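Local coordinates for LEOA (Escherichia coli, PDB 4AUR), which probably binds and hydrolyses GTP as a bacterial member of the dynamin family, and may be connected with the LT toxin of enterotoxigenic strains, at residues Asp379-Phe382 and Glu383-Ala387; Ile507-Pro510 and Phe511-Tyr515. One frame throughout, in Å; residues are numbered along the deposited sequence.

Both contacts are local, each made within a single helix of the long helical region characteristic of dynamins, so neither closes a loop. After two N-terminal helices the chain builds the GTPase sheet, and further on it runs out along the long helix 275-343. Interaction 1 follows on helix 368-408 and is complete before interaction 2 begins on helix 489-518; the two run in series, with no nesting or crossing. Their centres lie about 19 Å apart and their nearest atoms about 7 Å apart, without touching. The connection is indirect: both helices pack on helix 275-343, and Pro-510, Phe-511 and Ile-514 also reach helix 368-408 at Ile-374 and Val-378.

Interaction 1 of 2, residues Asp379-Phe382 and Glu383-Ala387; sequences DRFF and EQSTA
Phe-381 and Phe-382 each meet the residue four places on, Ser-385 and Thr-386, in a local contact between successive turns of helix 368-408 in the dynamin-like helical region. The backbone runs in regular i to i+4 bonds. That from Gln-384 N to Arg-380 O is nearly straight, with an N-H...O angle of 174°, and the one from Ser-385 N to Phe-381 O spans 2.7 Å.

Phe-382 O is gripped twice. Thr-386 N and Thr-386 OG1 each donate to it from 2.8 Å, approaching from opposite faces of the carbonyl plane. OG1 lies beside its own backbone N (chi1 -72°), which turns the hydroxyl back down the helix, where it also sits 3.7 Å from Phe-382 CE1. From loops, Val-451 touches Phe-382 and Tyr-450 touches Thr-386. Phe-381 CG stands opposite the backbone N (chi1 168°), and the ring's CE1 comes to 3.7 Å from Ser-385 CB, while Ser-385 OG lies over one face near the rim. That hydroxyl is hydrogen-bonded to Phe-528 O, and the Phe-528 ring meets Phe-381, as do Leu-324 and Leu-328 of helix 275-343.

On the exposed flank, Glu-383, extended beyond CG, runs back past Asp-379 O. Asp-379 OD2 and Glu-383 OE2 come within 4.5 Å, a mild repulsion that the long, weak ion pair of Asp-379 with Lys-375 may partly offset.

A carbonyl taking both N-H and hydroxyl of the threonine four residues on is common in helices; this helix is amphipathic, Phe-381 inward and charges outward, as in the helical bundle of dynamin-like proteins.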
ATOM      1  N   ASP A 379     -48.326   0.073  18.717  1.00 30.58           N
ATOM      2  CA  ASP A 379     -47.812   0.965  17.721  1.00 31.52           C
ATOM      3  C   ASP A 379     -46.528   1.644  18.227  1.00 31.18           C
ATOM      4  O   ASP A 379     -45.524   1.611  17.563  1.00 30.82           O
ATOM      5  CB  ASP A 379     -48.880   2.007  17.331  1.00 34.17           C
ATOM      6  CG  ASP A 379     -49.948   1.464  16.327  1.00 35.97           C
ATOM      7  OD1 ASP A 379     -50.185   0.236  16.211  1.00 37.74           O
ATOM      8  OD2 ASP A 379     -50.574   2.309  15.646  1.00 40.49           O
ATOM      9  N   ARG A 380     -46.534   2.247  19.404  1.00 34.06           N
ATOM     10  CA  ARG A 380     -45.346   2.998  19.844  1.00 37.52           C
ATOM     11  C   ARG A 380     -44.083   2.124  19.879  1.00 34.75           C
ATOM     12  O   ARG A 380     -42.993   2.581  19.542  1.00 32.40           O
ATOM     13  CB  ARG A 380     -45.589   3.650  21.198  1.00 43.40           C
ATOM     14  CG  ARG A 380     -44.545   4.663  21.646  1.00 51.89           C
ATOM     15  CD  ARG A 380     -45.149   5.561  22.733  1.00 65.73           C
ATOM     16  NE  ARG A 380     -44.182   6.054  23.726  1.00 75.20           N
ATOM     17  CZ  ARG A 380     -44.509   6.669  24.870  1.00 81.78           C
ATOM     18  NH1 ARG A 380     -45.785   6.881  25.200  1.00 83.60           N
ATOM     19  NH2 ARG A 380     -43.552   7.070  25.701  1.00 82.50           N
ATOM     20  N   PHE A 381     -44.238   0.866  20.274  1.00 33.41           N
ATOM     21  CA  PHE A 381     -43.121  -0.078  20.332  1.00 31.93           C
ATOM     22  C   PHE A 381     -42.705  -0.466  18.919  1.00 32.33           C
ATOM     23  O   PHE A 381     -41.537  -0.386  18.557  1.00 32.11           O
ATOM     24  CB  PHE A 381     -43.503  -1.324  21.145  1.00 29.64           C
ATOM     25  CG  PHE A 381     -42.526  -2.465  21.022  1.00 28.01           C
ATOM     26  CD1 PHE A 381     -41.166  -2.250  21.057  1.00 27.73           C
ATOM     27  CD2 PHE A 381     -42.975  -3.761  20.874  1.00 27.26           C
ATOM     28  CE1 PHE A 381     -40.288  -3.306  20.937  1.00 26.34           C
ATOM     29  CE2 PHE A 381     -42.098  -4.817  20.761  1.00 25.83           C
ATOM     30  CZ  PHE A 381     -40.754  -4.591  20.796  1.00 25.20           C
ATOM     31  N   PHE A 382     -43.678  -0.853  18.114  1.00 34.08           N
ATOM     32  CA  PHE A 382     -43.440  -1.157  16.718  1.00 36.07           C
ATOM     33  C   PHE A 382     -42.667  -0.017  16.002  1.00 36.28           C
ATOM     34  O   PHE A 382     -41.838  -0.260  15.122  1.00 39.46           O
ATOM     35  CB  PHE A 382     -44.772  -1.518  16.037  1.00 37.00           C
ATOM     36  CG  PHE A 382     -44.625  -2.134  14.675  1.00 40.88           C
ATOM     37  CD1 PHE A 382     -43.556  -2.973  14.363  1.00 42.56           C
ATOM     38  CD2 PHE A 382     -45.570  -1.899  13.706  1.00 45.00           C
ATOM     39  CE1 PHE A 382     -43.428  -3.543  13.098  1.00 43.68           C
ATOM     40  CE2 PHE A 382     -45.448  -2.464  12.436  1.00 48.42           C
ATOM     41  CZ  PHE A 382     -44.374  -3.289  12.134  1.00 46.11           C
ATOM     42  N   GLU A 383     -42.870   1.217  16.413  1.00 34.83           N
ATOM     43  CA  GLU A 383     -42.173   2.324  15.787  1.00 35.42           C
ATOM     44  C   GLU A 383     -40.765   2.489  16.355  1.00 34.05           C
ATOM     45  O   GLU A 383     -39.795   2.554  15.612  1.00 34.32           O
ATOM     46  CB  GLU A 383     -42.990   3.604  15.954  1.00 38.57           C
ATOM     47  CG  GLU A 383     -44.358   3.527  15.267  1.00 40.32           C
ATOM     48  CD  GLU A 383     -45.346   4.582  15.757  1.00 41.91           C
ATOM     49  OE1 GLU A 383     -44.894   5.544  16.436  1.00 38.29           O
ATOM     50  OE2 GLU A 383     -46.569   4.438  15.452  1.00 42.35           O
ATOM     51  N   GLN A 384     -40.644   2.558  17.670  1.00 33.49           N
ATOM     52  CA  GLN A 384     -39.333   2.581  18.300  1.00 32.80           C
ATOM     53  C   GLN A 384     -38.488   1.418  17.761  1.00 31.51           C
ATOM     54  O   GLN A 384     -37.355   1.613  17.347  1.00 31.61           O
ATOM     55  CB  GLN A 384     -39.451   2.488  19.829  1.00 33.86           C
ATOM     56  CG  GLN A 384     -40.032   3.722  20.516  1.00 35.72           C
ATOM     57  CD  GLN A 384     -40.053   3.634  22.064  1.00 39.18           C
ATOM     58  OE1 GLN A 384     -40.500   2.647  22.679  1.00 36.18           O
ATOM     59  NE2 GLN A 384     -39.567   4.691  22.694  1.00 40.21           N
ATOM     60  N   SER A 385     -39.060   0.219  17.734  1.00 29.36           N
ATOM     61  CA  SER A 385     -38.342  -0.955  17.250  1.00 28.96           C
ATOM     62  C   SER A 385     -38.079  -0.941  15.737  1.00 28.40           C
ATOM     63  O   SER A 385     -37.045  -1.405  15.285  1.00 29.18           O
ATOM     64  CB  SER A 385     -39.047  -2.257  17.658  1.00 28.10           C
ATOM     65  OG  SER A 385     -40.035  -2.616  16.712  1.00 29.19           O
ATOM     66  N   THR A 386     -39.006  -0.434  14.947  1.00 29.68           N
ATOM     67  CA  THR A 386     -38.711  -0.193  13.520  1.00 30.29           C
ATOM     68  C   THR A 386     -37.576   0.849  13.360  1.00 28.48           C
ATOM     69  O   THR A 386     -36.786   0.757  12.449  1.00 27.74           O
ATOM     70  CB  THR A 386     -39.986   0.230  12.727  1.00 30.35           C
ATOM     71  OG1 THR A 386     -40.860  -0.899  12.577  1.00 28.97           O
ATOM     72  CG2 THR A 386     -39.637   0.765  11.332  1.00 29.72           C
ATOM     73  N   ALA A 387     -37.479   1.821  14.252  1.00 28.36           N
ATOM     74  CA  ALA A 387     -36.415   2.806  14.150  1.00 28.22           C
ATOM     75  C   ALA A 387     -35.060   2.214  14.493  1.00 28.72           C
ATOM     76  O   ALA A 387     -34.054   2.700  13.997  1.00 31.06           O
ATOM     77  CB  ALA A 387     -36.702   4.003  15.043  1.00 28.01           C
TER

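Interaction 2 of 2, residues Ile507-Pro510 and Phe511-Tyr515; sequences IKEP and FEDIY
Phe-511 turns the edge of its ring to the carbonyl of Ile-507, one turn earlier on helix 489-518. Ile-507 O lies near the ring plane, 3.1 Å from Phe-511 CD2. With CG beside the backbone N (chi1 -61°), the ring reaches back along the helix. Ile-507 CG2 adds a looser apolar touch, 4.4 Å from Phe-511 CE2. Both residues are buried, which makes this the packed side: Ile-374 of helix 368-408 and Glu-336 of helix 275-343 lie against Phe-511, whereas Ile-507 meets Phe-354 and Leu-359.

The helix is kinked where Pro-510, with no N-H to give, makes no bond to the preceding turn. Lys-508 O receives two donors: Glu-512 N at 3.1 Å, almost straight at 171°, and Phe-511 N at 3.0 Å, weak and bent to 130°, which turns here instead of to Ile-507 O. The next bond, from Asp-513 N to Glu-509 O, is weak and stretched to 3.5 Å.

The other flank is looser and carries charged side chains, several of them exposed. Lys-508 and Glu-512 slant across each other, and Glu-512 OE2 approaches the lysine's aliphatic part, 3.6 Å from Lys-508 CB. The extended lysine chain carries NZ away, leaving Lys-508 NZ and Glu-512 OE2 6.0 Å apart.

The chemistry thus divides between the two flanks. On the buried one, an aromatic edge, whose hydrogens carry slight positive charge, may suit the Ile-507 carbonyl oxygen; on the outer one, attraction between Lys-508 and Glu-512 is at most long-range, and Lys-508 also touches Glu-336.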
ATOM      1  N   ILE A 507     -61.757  -7.729  29.147  1.00 35.50           N
ATOM      2  CA  ILE A 507     -60.576  -6.960  29.474  1.00 32.66           C
ATOM      3  C   ILE A 507     -59.307  -7.745  29.182  1.00 33.75           C
ATOM      4  O   ILE A 507     -58.372  -7.224  28.597  1.00 31.71           O
ATOM      5  CB  ILE A 507     -60.628  -6.535  30.944  1.00 30.76           C
ATOM      6  CG1 ILE A 507     -61.553  -5.333  31.075  1.00 30.04           C
ATOM      7  CG2 ILE A 507     -59.250  -6.172  31.454  1.00 31.31           C
ATOM      8  CD1 ILE A 507     -61.861  -4.930  32.492  1.00 30.38           C
ATOM      9  N   LYS A 508     -59.292  -9.004  29.591  1.00 35.11           N
ATOM     10  CA  LYS A 508     -58.123  -9.837  29.461  1.00 35.85           C
ATOM     11  C   LYS A 508     -57.827 -10.191  28.027  1.00 35.97           C
ATOM     12  O   LYS A 508     -56.687 -10.181  27.627  1.00 35.94           O
ATOM     13  CB  LYS A 508     -58.302 -11.124  30.255  1.00 39.75           C
ATOM     14  CG  LYS A 508     -58.199 -10.917  31.749  1.00 44.40           C
ATOM     15  CD  LYS A 508     -58.349 -12.208  32.544  1.00 48.46           C
ATOM     16  CE  LYS A 508     -57.803 -11.991  33.958  1.00 54.25           C
ATOM     17  NZ  LYS A 508     -58.409 -12.868  35.003  1.00 54.80           N
ATOM     18  N   GLU A 509     -58.842 -10.518  27.250  1.00 37.47           N
ATOM     19  CA  GLU A 509     -58.608 -11.102  25.939  1.00 41.26           C
ATOM     20  C   GLU A 509     -57.516 -10.376  25.152  1.00 40.71           C
ATOM     21  O   GLU A 509     -56.528 -10.994  24.771  1.00 44.44           O
ATOM     22  CB  GLU A 509     -59.910 -11.194  25.138  1.00 49.66           C
ATOM     23  CG  GLU A 509     -59.758 -11.477  23.643  1.00 58.73           C
ATOM     24  CD  GLU A 509     -61.088 -11.837  22.962  1.00 70.95           C
ATOM     25  OE1 GLU A 509     -62.160 -11.279  23.350  1.00 71.07           O
ATOM     26  OE2 GLU A 509     -61.058 -12.683  22.029  1.00 74.21           O
ATOM     27  N   PRO A 510     -57.673  -9.069  24.910  1.00 35.43           N
ATOM     28  CA  PRO A 510     -56.721  -8.412  24.033  1.00 34.35           C
ATOM     29  C   PRO A 510     -55.262  -8.437  24.495  1.00 35.62           C
ATOM     30  O   PRO A 510     -54.341  -8.385  23.661  1.00 35.54           O
ATOM     31  CB  PRO A 510     -57.243  -6.979  23.955  1.00 35.97           C
ATOM     32  CG  PRO A 510     -58.281  -6.856  25.015  1.00 36.28           C
ATOM     33  CD  PRO A 510     -58.836  -8.220  25.176  1.00 36.30           C
ATOM     34  N   PHE A 511     -55.042  -8.522  25.798  1.00 34.66           N
ATOM     35  CA  PHE A 511     -53.694  -8.621  26.311  1.00 35.04           C
ATOM     36  C   PHE A 511     -53.163 -10.036  26.104  1.00 37.54           C
ATOM     37  O   PHE A 511     -52.066 -10.218  25.614  1.00 40.68           O
ATOM     38  CB  PHE A 511     -53.641  -8.262  27.795  1.00 34.45           C
ATOM     39  CG  PHE A 511     -54.085  -6.858  28.113  1.00 32.92           C
ATOM     40  CD1 PHE A 511     -53.210  -5.806  28.043  1.00 32.32           C
ATOM     41  CD2 PHE A 511     -55.370  -6.608  28.538  1.00 33.64           C
ATOM     42  CE1 PHE A 511     -53.610  -4.521  28.354  1.00 31.16           C
ATOM     43  CE2 PHE A 511     -55.774  -5.332  28.867  1.00 32.51           C
ATOM     44  CZ  PHE A 511     -54.893  -4.282  28.767  1.00 31.71           C
ATOM     45  N   GLU A 512     -53.944 -11.046  26.456  1.00 41.78           N
ATOM     46  CA  GLU A 512     -53.477 -12.426  26.354  1.00 45.97           C
ATOM     47  C   GLU A 512     -52.768 -12.654  25.028  1.00 45.19           C
ATOM     48  O   GLU A 512     -51.685 -13.221  24.978  1.00 43.19           O
ATOM     49  CB  GLU A 512     -54.637 -13.425  26.512  1.00 49.70           C
ATOM     50  CG  GLU A 512     -54.859 -13.909  27.942  1.00 55.11           C
ATOM     51  CD  GLU A 512     -56.317 -14.289  28.233  1.00 63.85           C
ATOM     52  OE1 GLU A 512     -57.069 -14.569  27.269  1.00 61.06           O
ATOM     53  OE2 GLU A 512     -56.718 -14.304  29.432  1.00 67.35           O
ATOM     54  N   ASP A 513     -53.383 -12.185  23.956  1.00 47.30           N
ATOM     55  CA  ASP A 513     -52.895 -12.448  22.623  1.00 50.42           C
ATOM     56  C   ASP A 513     -51.480 -11.896  22.483  1.00 50.04           C
ATOM     57  O   ASP A 513     -50.529 -12.627  22.191  1.00 53.57           O
ATOM     58  CB  ASP A 513     -53.839 -11.824  21.595  1.00 54.67           C
ATOM     59  CG  ASP A 513     -55.298 -12.298  21.763  1.00 60.21           C
ATOM     60  OD1 ASP A 513     -55.569 -13.167  22.635  1.00 61.36           O
ATOM     61  OD2 ASP A 513     -56.174 -11.794  21.018  1.00 64.44           O
ATOM     62  N   ILE A 514     -51.345 -10.608  22.744  1.00 46.08           N
ATOM     63  CA  ILE A 514     -50.083  -9.922  22.588  1.00 41.72           C
ATOM     64  C   ILE A 514     -49.016 -10.342  23.589  1.00 38.79           C
ATOM     65  O   ILE A 514     -47.845 -10.200  23.320  1.00 36.76           O
ATOM     66  CB  ILE A 514     -50.283  -8.418  22.691  1.00 40.54           C
ATOM     67  CG1 ILE A 514     -49.015  -7.698  22.319  1.00 41.73           C
ATOM     68  CG2 ILE A 514     -50.621  -8.013  24.103  1.00 40.94           C
ATOM     69  CD1 ILE A 514     -49.267  -6.220  22.224  1.00 44.39           C
ATOM     70  N   TYR A 515     -49.390 -10.830  24.757  1.00 37.03           N
ATOM     71  CA  TYR A 515     -48.373 -11.330  25.659  1.00 35.41           C
ATOM     72  C   TYR A 515     -47.738 -12.598  25.075  1.00 35.37           C
ATOM     73  O   TYR A 515     -46.554 -12.831  25.284  1.00 37.14           O
ATOM     74  CB  TYR A 515     -48.936 -11.640  27.037  1.00 35.29           C
ATOM     75  CG  TYR A 515     -49.415 -10.472  27.896  1.00 38.62           C
ATOM     76  CD1 TYR A 515     -48.958  -9.166  27.717  1.00 38.28           C
ATOM     77  CD2 TYR A 515     -50.328 -10.700  28.931  1.00 40.91           C
ATOM     78  CE1 TYR A 515     -49.404  -8.140  28.529  1.00 36.50           C
ATOM     79  CE2 TYR A 515     -50.763  -9.679  29.748  1.00 40.09           C
ATOM     80  CZ  TYR A 515     -50.297  -8.402  29.547  1.00 38.78           C
ATOM     81  OH  TYR A 515     -50.754  -7.403  30.386  1.00 39.43           O
TER